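Local atomic coordinates of scarecrow-like protein 3 (Arabidopsis thaliana, PDB entry 6KPB), a protein that probably acts as a GRAS-family transcription factor in plant development and binds zinc finger proteins of the IDD group, JACKDAW among them. Residues C377-V382 / Q387-V392; Y371-D376 / I467-R472; E141-L146 / D454-K459. One frame throughout, in Å; residues are numbered along the deposited sequence.

Interaction 1. Residues C377-V382 / Q387-V392; sequences CLETKV and QDRIKV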
loop_
_atom_site.group_PDB
_atom_site.type_symbol
_atom_site.label_atom_id
_atom_site.label_comp_id
_atom_site.label_asym_id
_atom_site.label_seq_id
_atom_site.Cartn_x
_atom_site.Cartn_y
_atom_site.Cartn_z
ATOM N N CYS A 377 -26.763 5.697 1.202
ATOM C CA CYS A 377 -26.704 6.821 2.134
ATOM C C CYS A 377 -25.665 7.842 1.688
ATOM O O CYS A 377 -25.958 9.037 1.570
ATOM C CB CYS A 377 -26.377 6.332 3.547
ATOM S SG CYS A 377 -27.159 4.791 4.050
ATOM N N LEU A 378 -24.440 7.378 1.430
ATOM C CA LEU A 378 -23.367 8.285 1.039
ATOM C C LEU A 378 -23.697 9.010 -0.258
ATOM O O LEU A 378 -23.346 10.183 -0.427
ATOM C CB LEU A 378 -22.057 7.511 0.905
ATOM C CG LEU A 378 -21.497 6.965 2.218
ATOM C CD1 LEU A 378 -20.352 6.002 1.965
ATOM C CD2 LEU A 378 -21.044 8.113 3.104
ATOM N N GLU A 379 -24.379 8.330 -1.184
ATOM C CA GLU A 379 -24.707 8.956 -2.462
ATOM C C GLU A 379 -25.694 10.103 -2.283
ATOM O O GLU A 379 -25.574 11.139 -2.945
ATOM C CB GLU A 379 -25.263 7.911 -3.429
ATOM C CG GLU A 379 -25.706 8.468 -4.775
ATOM C CD GLU A 379 -24.563 9.072 -5.573
ATOM O OE1 GLU A 379 -24.827 9.958 -6.413
ATOM O OE2 GLU A 379 -23.402 8.661 -5.363
ATOM N N THR A 380 -26.669 9.944 -1.387
ATOM C CA THR A 380 -27.667 10.985 -1.178
ATOM C C THR A 380 -27.178 12.113 -0.281
ATOM O O THR A 380 -27.899 13.104 -0.120
ATOM C CB THR A 380 -28.942 10.389 -0.572
ATOM O OG1 THR A 380 -28.696 10.004 0.786
ATOM C CG2 THR A 380 -29.397 9.175 -1.364
ATOM N N LYS A 381 -25.983 12.000 0.298
ATOM C CA LYS A 381 -25.565 12.950 1.322
ATOM C C LYS A 381 -24.210 13.583 1.034
ATOM O O LYS A 381 -23.987 14.752 1.366
ATOM C CB LYS A 381 -25.530 12.259 2.687
ATOM C CG LYS A 381 -26.872 11.704 3.139
ATOM C CD LYS A 381 -26.724 10.874 4.406
ATOM C CE LYS A 381 -28.056 10.278 4.837
ATOM N NZ LYS A 381 -29.030 11.325 5.252
ATOM N N VAL A 382 -23.299 12.830 0.424
ATOM C CA VAL A 382 -21.906 13.254 0.293
ATOM C C VAL A 382 -21.521 13.310 -1.183
ATOM O O VAL A 382 -21.887 12.406 -1.948
ATOM C CB VAL A 382 -20.977 12.315 1.082
ATOM C CG1 VAL A 382 -19.592 12.912 1.217
ATOM C CG2 VAL A 382 -21.561 12.025 2.457
ATOM N N GLN A 387 -13.130 12.657 -0.647
ATOM C CA GLN A 387 -12.144 11.661 -0.246
ATOM C C GLN A 387 -12.585 10.909 1.004
ATOM O O GLN A 387 -12.228 9.738 1.175
ATOM C CB GLN A 387 -10.786 12.326 -0.018
ATOM C CG GLN A 387 -10.077 12.744 -1.297
ATOM C CD GLN A 387 -9.665 11.560 -2.151
ATOM O OE1 GLN A 387 -10.228 11.324 -3.220
ATOM N NE2 GLN A 387 -8.674 10.810 -1.684
ATOM N N ASP A 388 -13.353 11.560 1.884
ATOM C CA ASP A 388 -13.892 10.873 3.055
ATOM C C ASP A 388 -14.792 9.716 2.641
ATOM O O ASP A 388 -14.712 8.617 3.202
ATOM C CB ASP A 388 -14.667 11.854 3.937
ATOM C CG ASP A 388 -13.771 12.874 4.608
ATOM O OD1 ASP A 388 -12.554 12.614 4.721
ATOM O OD2 ASP A 388 -14.287 13.928 5.034
ATOM N N ARG A 389 -15.660 9.953 1.657
ATOM C CA ARG A 389 -16.576 8.916 1.195
ATOM C C ARG A 389 -15.822 7.730 0.608
ATOM O O ARG A 389 -16.154 6.572 0.886
ATOM C CB ARG A 389 -17.543 9.508 0.171
ATOM C CG ARG A 389 -18.386 8.496 -0.575
ATOM C CD ARG A 389 -19.371 9.206 -1.489
ATOM N NE ARG A 389 -20.092 8.284 -2.359
ATOM C CZ ARG A 389 -21.040 8.656 -3.212
ATOM N NH1 ARG A 389 -21.645 7.752 -3.969
ATOM N NH2 ARG A 389 -21.386 9.933 -3.307
ATOM N N ILE A 390 -14.790 7.999 -0.195
ATOM C CA ILE A 390 -14.036 6.917 -0.823
ATOM C C ILE A 390 -13.296 6.099 0.227
ATOM O O ILE A 390 -13.250 4.864 0.150
ATOM C CB ILE A 390 -13.076 7.480 -1.886
ATOM C CG1 ILE A 390 -13.860 8.222 -2.972
ATOM C CG2 ILE A 390 -12.243 6.362 -2.497
ATOM C CD1 ILE A 390 -13.002 8.697 -4.123
ATOM N N LYS A 391 -12.707 6.768 1.225
ATOM C CA LYS A 391 -12.016 6.051 2.294
ATOM C C LYS A 391 -12.956 5.084 3.004
ATOM O O LYS A 391 -12.615 3.917 3.226
ATOM C CB LYS A 391 -11.418 7.036 3.298
ATOM C CG LYS A 391 -10.139 7.714 2.847
ATOM C CD LYS A 391 -9.229 7.979 4.038
ATOM C CE LYS A 391 -8.326 9.175 3.796
ATOM N NZ LYS A 391 -9.111 10.438 3.721
ATOM N N VAL A 392 -14.149 5.557 3.370
ATOM C CA VAL A 392 -15.120 4.692 4.035
ATOM C C VAL A 392 -15.549 3.566 3.105
ATOM O O VAL A 392 -15.597 2.393 3.498
ATOM C CB VAL A 392 -16.326 5.517 4.522
ATOM C CG1 VAL A 392 -17.456 4.601 4.967
ATOM C CG2 VAL A 392 -15.909 6.445 5.654
#
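R389 presents one face of its guanidinium to the peptide joining L378 to E379, with L378 C 3.9 Å above the R389 plane and over its centre, while V382 O lies at the edge, near that plane. The setting is a helical hairpin, a case of two helices joined by a short loop: 377-381 and 387-392 run antiparallel, 177° apart, with 11.1 Å between their axes. A fully extended chain lets the arginine span this gap. Leaving the backbone with CG anti to N (chi1 170°), it runs alongside L378 in the opposite sense, CB and CD1 of L378 lying against its methylenes; L378 CD1 is 4.1 Å from R389 CG. E379 brings its carboxylate in at 71° to the guanidinium. Its OE2 receives a nearly straight bond from R389 NH1 in a salt bridge, modelled at a doubtfully short 2.4 Å, and a weak one from NH2. R384 pairs with the other carboxylate oxygen, OE1, and E393 with R389 NE, so the arginine has acidic partners from both helices, which probably helps fix its rotation. From the loop, V382 CG1 rests on R389 CB, and V382 O accepts a weak hydrogen bond from R389 NH2 at 2.9 Å.

Interaction 2. Residues Y371-D376 / I467-R472; sequences YAALFD and ICWQDR
A373 and W469 bring their CA atoms to 6.6 Å where the flank of helix 360-381 meets the end of strand 464-469, just as the chain reverses through a type II' turn from W469 to R472, closed by backbone bonds in both directions. Such a tight beta-hairpin turn puts W469 and R472 side by side, and here both meet one alanine. With CG anti to the backbone N (chi1 167°), W469 sends its indole along the helix: CD1 comes within 3.8 Å of A373 CB, and NE1 lies 3.8 Å from D376 CB. A373 O approaches the ring obliquely, 3.5 Å from W469 CD1. The R472 chain bends at chi2, and its CG rests 3.9 Å from A373 CB. Beyond the contact, the indole also meets Y456 edge-to-face. A serine in place of W469 would probably open a gap beside A373 and D376 CB and deprive Y456 of its aromatic neighbour. D376 turns only its CB to the indole; its OD2 hydrogen-bonds to a polar side chain of the bound peptide. Between 371-376 and 467-472 the contact is thus van der Waals packing, and the polar tie from hairpin to helix is made earlier on the helix, by R472 to E366 and T370.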
loop_
_atom_site.group_PDB
_atom_site.type_symbol
_atom_site.label_atom_id
_atom_site.label_comp_id
_atom_site.label_asym_id
_atom_site.label_seq_id
_atom_site.Cartn_x
_atom_site.Cartn_y
_atom_site.Cartn_z
ATOM N N TYR A 371 -25.141 -3.696 1.138
ATOM C CA TYR A 371 -24.195 -2.628 0.843
ATOM C C TYR A 371 -24.705 -1.666 -0.221
ATOM O O TYR A 371 -24.198 -0.543 -0.308
ATOM C CB TYR A 371 -22.847 -3.223 0.438
ATOM C CG TYR A 371 -22.145 -3.876 1.604
ATOM C CD1 TYR A 371 -21.384 -3.123 2.491
ATOM C CD2 TYR A 371 -22.272 -5.237 1.844
ATOM C CE1 TYR A 371 -20.753 -3.712 3.570
ATOM C CE2 TYR A 371 -21.645 -5.835 2.920
ATOM C CZ TYR A 371 -20.888 -5.068 3.780
ATOM O OH TYR A 371 -20.262 -5.660 4.853
ATOM N N ALA A 372 -25.695 -2.068 -1.022
ATOM C CA ALA A 372 -26.366 -1.098 -1.881
ATOM C C ALA A 372 -27.060 -0.035 -1.045
ATOM O O ALA A 372 -27.071 1.147 -1.408
ATOM C CB ALA A 372 -27.369 -1.796 -2.799
ATOM N N ALA A 373 -27.640 -0.439 0.086
ATOM C CA ALA A 373 -28.251 0.522 0.996
ATOM C C ALA A 373 -27.195 1.404 1.651
ATOM O O ALA A 373 -27.341 2.631 1.703
ATOM C CB ALA A 373 -29.078 -0.211 2.053
ATOM N N LEU A 374 -26.117 0.794 2.154
ATOM C CA LEU A 374 -25.060 1.570 2.800
ATOM C C LEU A 374 -24.403 2.536 1.822
ATOM O O LEU A 374 -24.163 3.701 2.156
ATOM C CB LEU A 374 -24.022 0.632 3.413
ATOM C CG LEU A 374 -24.445 -0.057 4.712
ATOM C CD1 LEU A 374 -23.514 -1.212 5.037
ATOM C CD2 LEU A 374 -24.474 0.950 5.854
ATOM N N PHE A 375 -24.107 2.072 0.605
ATOM C CA PHE A 375 -23.592 2.968 -0.423
ATOM C C PHE A 375 -24.627 3.992 -0.864
ATOM O O PHE A 375 -24.257 5.019 -1.444
ATOM C CB PHE A 375 -23.110 2.167 -1.634
ATOM C CG PHE A 375 -21.718 1.616 -1.488
ATOM C CD1 PHE A 375 -21.423 0.681 -0.506
ATOM C CD2 PHE A 375 -20.706 2.022 -2.343
ATOM C CE1 PHE A 375 -20.146 0.170 -0.377
ATOM C CE2 PHE A 375 -19.427 1.516 -2.217
ATOM C CZ PHE A 375 -19.147 0.588 -1.233
ATOM N N ASP A 376 -25.912 3.738 -0.609
ATOM C CA ASP A 376 -26.946 4.682 -1.020
ATOM C C ASP A 376 -26.975 5.900 -0.103
ATOM O O ASP A 376 -27.187 7.025 -0.571
ATOM C CB ASP A 376 -28.310 3.988 -1.043
ATOM C CG ASP A 376 -29.295 4.661 -1.981
ATOM O OD1 ASP A 376 -29.336 5.907 -2.023
ATOM O OD2 ASP A 376 -30.035 3.935 -2.678
ATOM N N ILE A 467 -31.394 -0.649 13.570
ATOM C CA ILE A 467 -31.108 0.582 12.841
ATOM C C ILE A 467 -31.231 0.295 11.351
ATOM O O ILE A 467 -30.487 -0.528 10.805
ATOM C CB ILE A 467 -29.715 1.124 13.187
ATOM C CG1 ILE A 467 -29.543 1.220 14.703
ATOM C CG2 ILE A 467 -29.507 2.485 12.548
ATOM C CD1 ILE A 467 -28.152 1.630 15.135
ATOM N N CYS A 468 -32.166 0.971 10.692
ATOM C CA CYS A 468 -32.445 0.751 9.283
ATOM C C CYS A 468 -32.117 1.991 8.464
ATOM O O CYS A 468 -32.203 3.121 8.953
ATOM C CB CYS A 468 -33.917 0.384 9.059
ATOM S SG CYS A 468 -34.494 -1.064 9.961
ATOM N N TRP A 469 -31.735 1.764 7.212
ATOM C CA TRP A 469 -31.711 2.800 6.187
ATOM C C TRP A 469 -32.876 2.532 5.248
ATOM O O TRP A 469 -32.955 1.452 4.652
ATOM C CB TRP A 469 -30.390 2.812 5.419
ATOM C CG TRP A 469 -30.444 3.651 4.179
ATOM C CD1 TRP A 469 -30.534 3.205 2.892
ATOM C CD2 TRP A 469 -30.431 5.082 4.108
ATOM N NE1 TRP A 469 -30.567 4.271 2.024
ATOM C CE2 TRP A 469 -30.505 5.433 2.745
ATOM C CE3 TRP A 469 -30.354 6.100 5.063
ATOM C CZ2 TRP A 469 -30.510 6.758 2.315
ATOM C CZ3 TRP A 469 -30.359 7.414 4.634
ATOM C CH2 TRP A 469 -30.436 7.732 3.272
ATOM N N GLN A 470 -33.774 3.510 5.124
ATOM C CA GLN A 470 -35.055 3.305 4.459
ATOM C C GLN A 470 -35.764 2.118 5.099
ATOM O O GLN A 470 -36.128 2.172 6.278
ATOM C CB GLN A 470 -34.868 3.092 2.953
ATOM C CG GLN A 470 -34.016 4.152 2.260
ATOM C CD GLN A 470 -34.710 5.500 2.147
ATOM O OE1 GLN A 470 -34.960 6.173 3.147
ATOM N NE2 GLN A 470 -35.023 5.902 0.919
ATOM N N ASP A 471 -35.947 1.037 4.345
ATOM C CA ASP A 471 -36.548 -0.182 4.868
ATOM C C ASP A 471 -35.534 -1.292 5.108
ATOM O O ASP A 471 -35.917 -2.372 5.564
ATOM C CB ASP A 471 -37.639 -0.687 3.916
ATOM C CG ASP A 471 -38.903 0.150 3.977
ATOM O OD1 ASP A 471 -38.946 1.114 4.770
ATOM O OD2 ASP A 471 -39.855 -0.160 3.230
ATOM N N ARG A 472 -34.256 -1.053 4.820
ATOM C CA ARG A 472 -33.248 -2.103 4.888
ATOM C C ARG A 472 -32.618 -2.138 6.273
ATOM O O ARG A 472 -32.047 -1.127 6.705
ATOM C CB ARG A 472 -32.174 -1.877 3.839
ATOM C CG ARG A 472 -31.137 -2.983 3.768
ATOM C CD ARG A 472 -31.719 -4.239 3.147
ATOM N NE ARG A 472 -30.776 -5.353 3.179
ATOM C CZ ARG A 472 -30.969 -6.512 2.558
ATOM N NH1 ARG A 472 -32.069 -6.711 1.847
ATOM N NH2 ARG A 472 -30.056 -7.471 2.644
#

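Interaction 3. Residues E141-L146 / D454-K459; sequences EMFPIL and DGYRIK
P144 and Y456 have the closest CA atoms of the two segments, 8.5 Å apart. In 141-146 the chain leaves helix 129-142 at F143 and starts helix 145-160 with P144 at the N-cap position; in 454-459 it passes through G455, whose positive phi (100°) would crowd a side chain against the preceding carbonyl, into strand 456-461. That strand and 464-469 form a beta hairpin in the large mixed sheet of the GRAS domain, whose family is grouped with the Rossmann folds, so the contact joins the break between two helices to the outer part of the sheet. The central interaction illustrates a proline CH-pi contact well. P144 CG stands 3.6 Å above the centroid of the Y456 ring, only 8° off its normal, while P144 CD moves toward the phenolic end and lies 3.4 Å from Y456 CZ. The tyrosine reaches the pyrrolidine with its CG anti to the carbonyl carbon (chi1 -72°), which lays the face of its ring against P144. I145 CD1 comes in obliquely, 4.3 Å from Y456 CE1. L448, on helix 438-448, also packs on this tyrosine, while F143 is backed by F139 and by L378 and V392 of the helical hairpin. Y456 points its hydroxyl at the edge of the F143 ring, near the phenyl plane, with Y456 OH 3.1 Å from F143 CD2.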
loop_
_atom_site.group_PDB
_atom_site.type_symbol
_atom_site.label_atom_id
_atom_site.label_comp_id
_atom_site.label_asym_id
_atom_site.label_seq_id
_atom_site.Cartn_x
_atom_site.Cartn_y
_atom_site.Cartn_z
ATOM N N GLU A 141 -18.674 9.706 12.305
ATOM C CA GLU A 141 -19.223 11.030 12.033
ATOM C C GLU A 141 -20.120 11.085 10.805
ATOM O O GLU A 141 -21.057 11.888 10.778
ATOM C CB GLU A 141 -18.093 12.052 11.872
ATOM C CG GLU A 141 -17.175 12.148 13.080
ATOM C CD GLU A 141 -16.677 13.557 13.329
ATOM O OE1 GLU A 141 -17.107 14.169 14.330
ATOM O OE2 GLU A 141 -15.862 14.058 12.525
ATOM N N MET A 142 -19.863 10.262 9.788
ATOM C CA MET A 142 -20.693 10.273 8.590
ATOM C C MET A 142 -21.922 9.383 8.709
ATOM O O MET A 142 -22.870 9.552 7.932
ATOM C CB MET A 142 -19.865 9.851 7.370
ATOM C CG MET A 142 -18.624 10.704 7.150
ATOM S SD MET A 142 -17.610 10.146 5.771
ATOM C CE MET A 142 -18.599 10.713 4.390
ATOM N N PHE A 143 -21.935 8.451 9.660
ATOM C CA PHE A 143 -23.072 7.582 9.906
ATOM C C PHE A 143 -23.535 7.717 11.351
ATOM O O PHE A 143 -22.725 7.988 12.243
ATOM C CB PHE A 143 -22.727 6.115 9.619
ATOM C CG PHE A 143 -22.444 5.831 8.172
ATOM C CD1 PHE A 143 -21.170 5.994 7.656
ATOM C CD2 PHE A 143 -23.453 5.398 7.328
ATOM C CE1 PHE A 143 -20.907 5.734 6.326
ATOM C CE2 PHE A 143 -23.198 5.138 5.995
ATOM C CZ PHE A 143 -21.923 5.305 5.494
ATOM N N PRO A 144 -24.829 7.548 11.612
ATOM C CA PRO A 144 -25.339 7.594 12.988
ATOM C C PRO A 144 -25.331 6.256 13.713
ATOM O O PRO A 144 -25.907 6.168 14.801
ATOM C CB PRO A 144 -26.781 8.070 12.777
ATOM C CG PRO A 144 -27.170 7.423 11.487
ATOM C CD PRO A 144 -25.918 7.389 10.631
ATOM N N ILE A 145 -24.700 5.228 13.140
ATOM C CA ILE A 145 -24.777 3.885 13.708
ATOM C C ILE A 145 -24.178 3.861 15.107
ATOM O O ILE A 145 -24.814 3.415 16.069
ATOM C CB ILE A 145 -24.074 2.873 12.787
ATOM C CG1 ILE A 145 -24.646 2.941 11.366
ATOM C CG2 ILE A 145 -24.177 1.475 13.369
ATOM C CD1 ILE A 145 -26.132 2.696 11.286
ATOM N N LEU A 146 -22.941 4.342 15.240
ATOM C CA LEU A 146 -22.236 4.232 16.513
ATOM C C LEU A 146 -22.829 5.162 17.566
ATOM O O LEU A 146 -22.893 4.803 18.748
ATOM C CB LEU A 146 -20.749 4.520 16.310
ATOM C CG LEU A 146 -19.966 3.403 15.618
ATOM C CD1 LEU A 146 -18.518 3.811 15.409
ATOM C CD2 LEU A 146 -20.047 2.125 16.437
ATOM N N ASP A 454 -31.513 11.977 8.110
ATOM C CA ASP A 454 -32.822 11.612 7.588
ATOM C C ASP A 454 -32.697 10.424 6.641
ATOM O O ASP A 454 -31.682 10.244 5.963
ATOM C CB ASP A 454 -33.466 12.800 6.876
ATOM C CG ASP A 454 -32.648 13.287 5.700
ATOM O OD1 ASP A 454 -31.499 13.726 5.921
ATOM O OD2 ASP A 454 -33.144 13.218 4.555
ATOM N N GLY A 455 -33.749 9.606 6.601
ATOM C CA GLY A 455 -33.746 8.348 5.898
ATOM C C GLY A 455 -33.515 7.155 6.801
ATOM O O GLY A 455 -33.941 6.042 6.468
ATOM N N TYR A 456 -32.855 7.362 7.936
ATOM C CA TYR A 456 -32.668 6.300 8.909
ATOM C C TYR A 456 -33.922 6.115 9.751
ATOM O O TYR A 456 -34.704 7.048 9.959
ATOM C CB TYR A 456 -31.479 6.600 9.820
ATOM C CG TYR A 456 -30.138 6.463 9.144
ATOM C CD1 TYR A 456 -29.504 5.231 9.063
ATOM C CD2 TYR A 456 -29.503 7.566 8.590
ATOM C CE1 TYR A 456 -28.277 5.100 8.448
ATOM C CE2 TYR A 456 -28.277 7.445 7.972
ATOM C CZ TYR A 456 -27.669 6.211 7.903
ATOM O OH TYR A 456 -26.447 6.089 7.289
ATOM N N ARG A 457 -34.106 4.893 10.236
ATOM C CA ARG A 457 -35.224 4.548 11.098
ATOM C C ARG A 457 -34.743 3.561 12.149
ATOM O O ARG A 457 -33.803 2.797 11.919
ATOM C CB ARG A 457 -36.389 3.946 10.302
ATOM C CG ARG A 457 -37.143 4.942 9.440
ATOM C CD ARG A 457 -37.772 4.260 8.236
ATOM N NE ARG A 457 -38.203 2.900 8.543
ATOM C CZ ARG A 457 -39.363 2.593 9.113
ATOM N NH1 ARG A 457 -40.215 3.554 9.448
ATOM N NH2 ARG A 457 -39.670 1.326 9.353
ATOM N N ILE A 458 -35.392 3.589 13.309
ATOM C CA ILE A 458 -35.118 2.650 14.389
ATOM C C ILE A 458 -36.391 1.863 14.656
ATOM O O ILE A 458 -37.431 2.447 14.985
ATOM C CB ILE A 458 -34.631 3.356 15.662
ATOM C CG1 ILE A 458 -33.243 3.948 15.436
ATOM C CG2 ILE A 458 -34.591 2.381 16.823
ATOM C CD1 ILE A 458 -32.733 4.754 16.599
ATOM N N LYS A 459 -36.309 0.545 14.510
ATOM C CA LYS A 459 -37.437 -0.346 14.736
ATOM C C LYS A 459 -37.198 -1.171 15.991
ATOM O O LYS A 459 -36.085 -1.649 16.230
ATOM C CB LYS A 459 -37.654 -1.270 13.534
#

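The three contacts form one continuous buried region. The centres of interactions 1 and 2 lie about 13 Å apart. Those of interactions 1 and 3 are about 14 Å apart, and those of interactions 2 and 3 about 10 Å. Interactions 1 and 2 follow each other on helix 360-381, where C377 SG packs 3.3 Å from W469 CD2. Interactions 2 and 3 share a hairpin: C468 N lies 2.7 Å from R457 O, a probable hydrogen bond between the adjoining strands. Interactions 1 and 3 meet through K381 NZ, in a salt bridge 3.5 Å from D454 OD1, and through L378 CG, 3.7 Å from F143 CZ. Of the three, interaction 2 reaches the bound peptide, with A372 and D376 both packing on it.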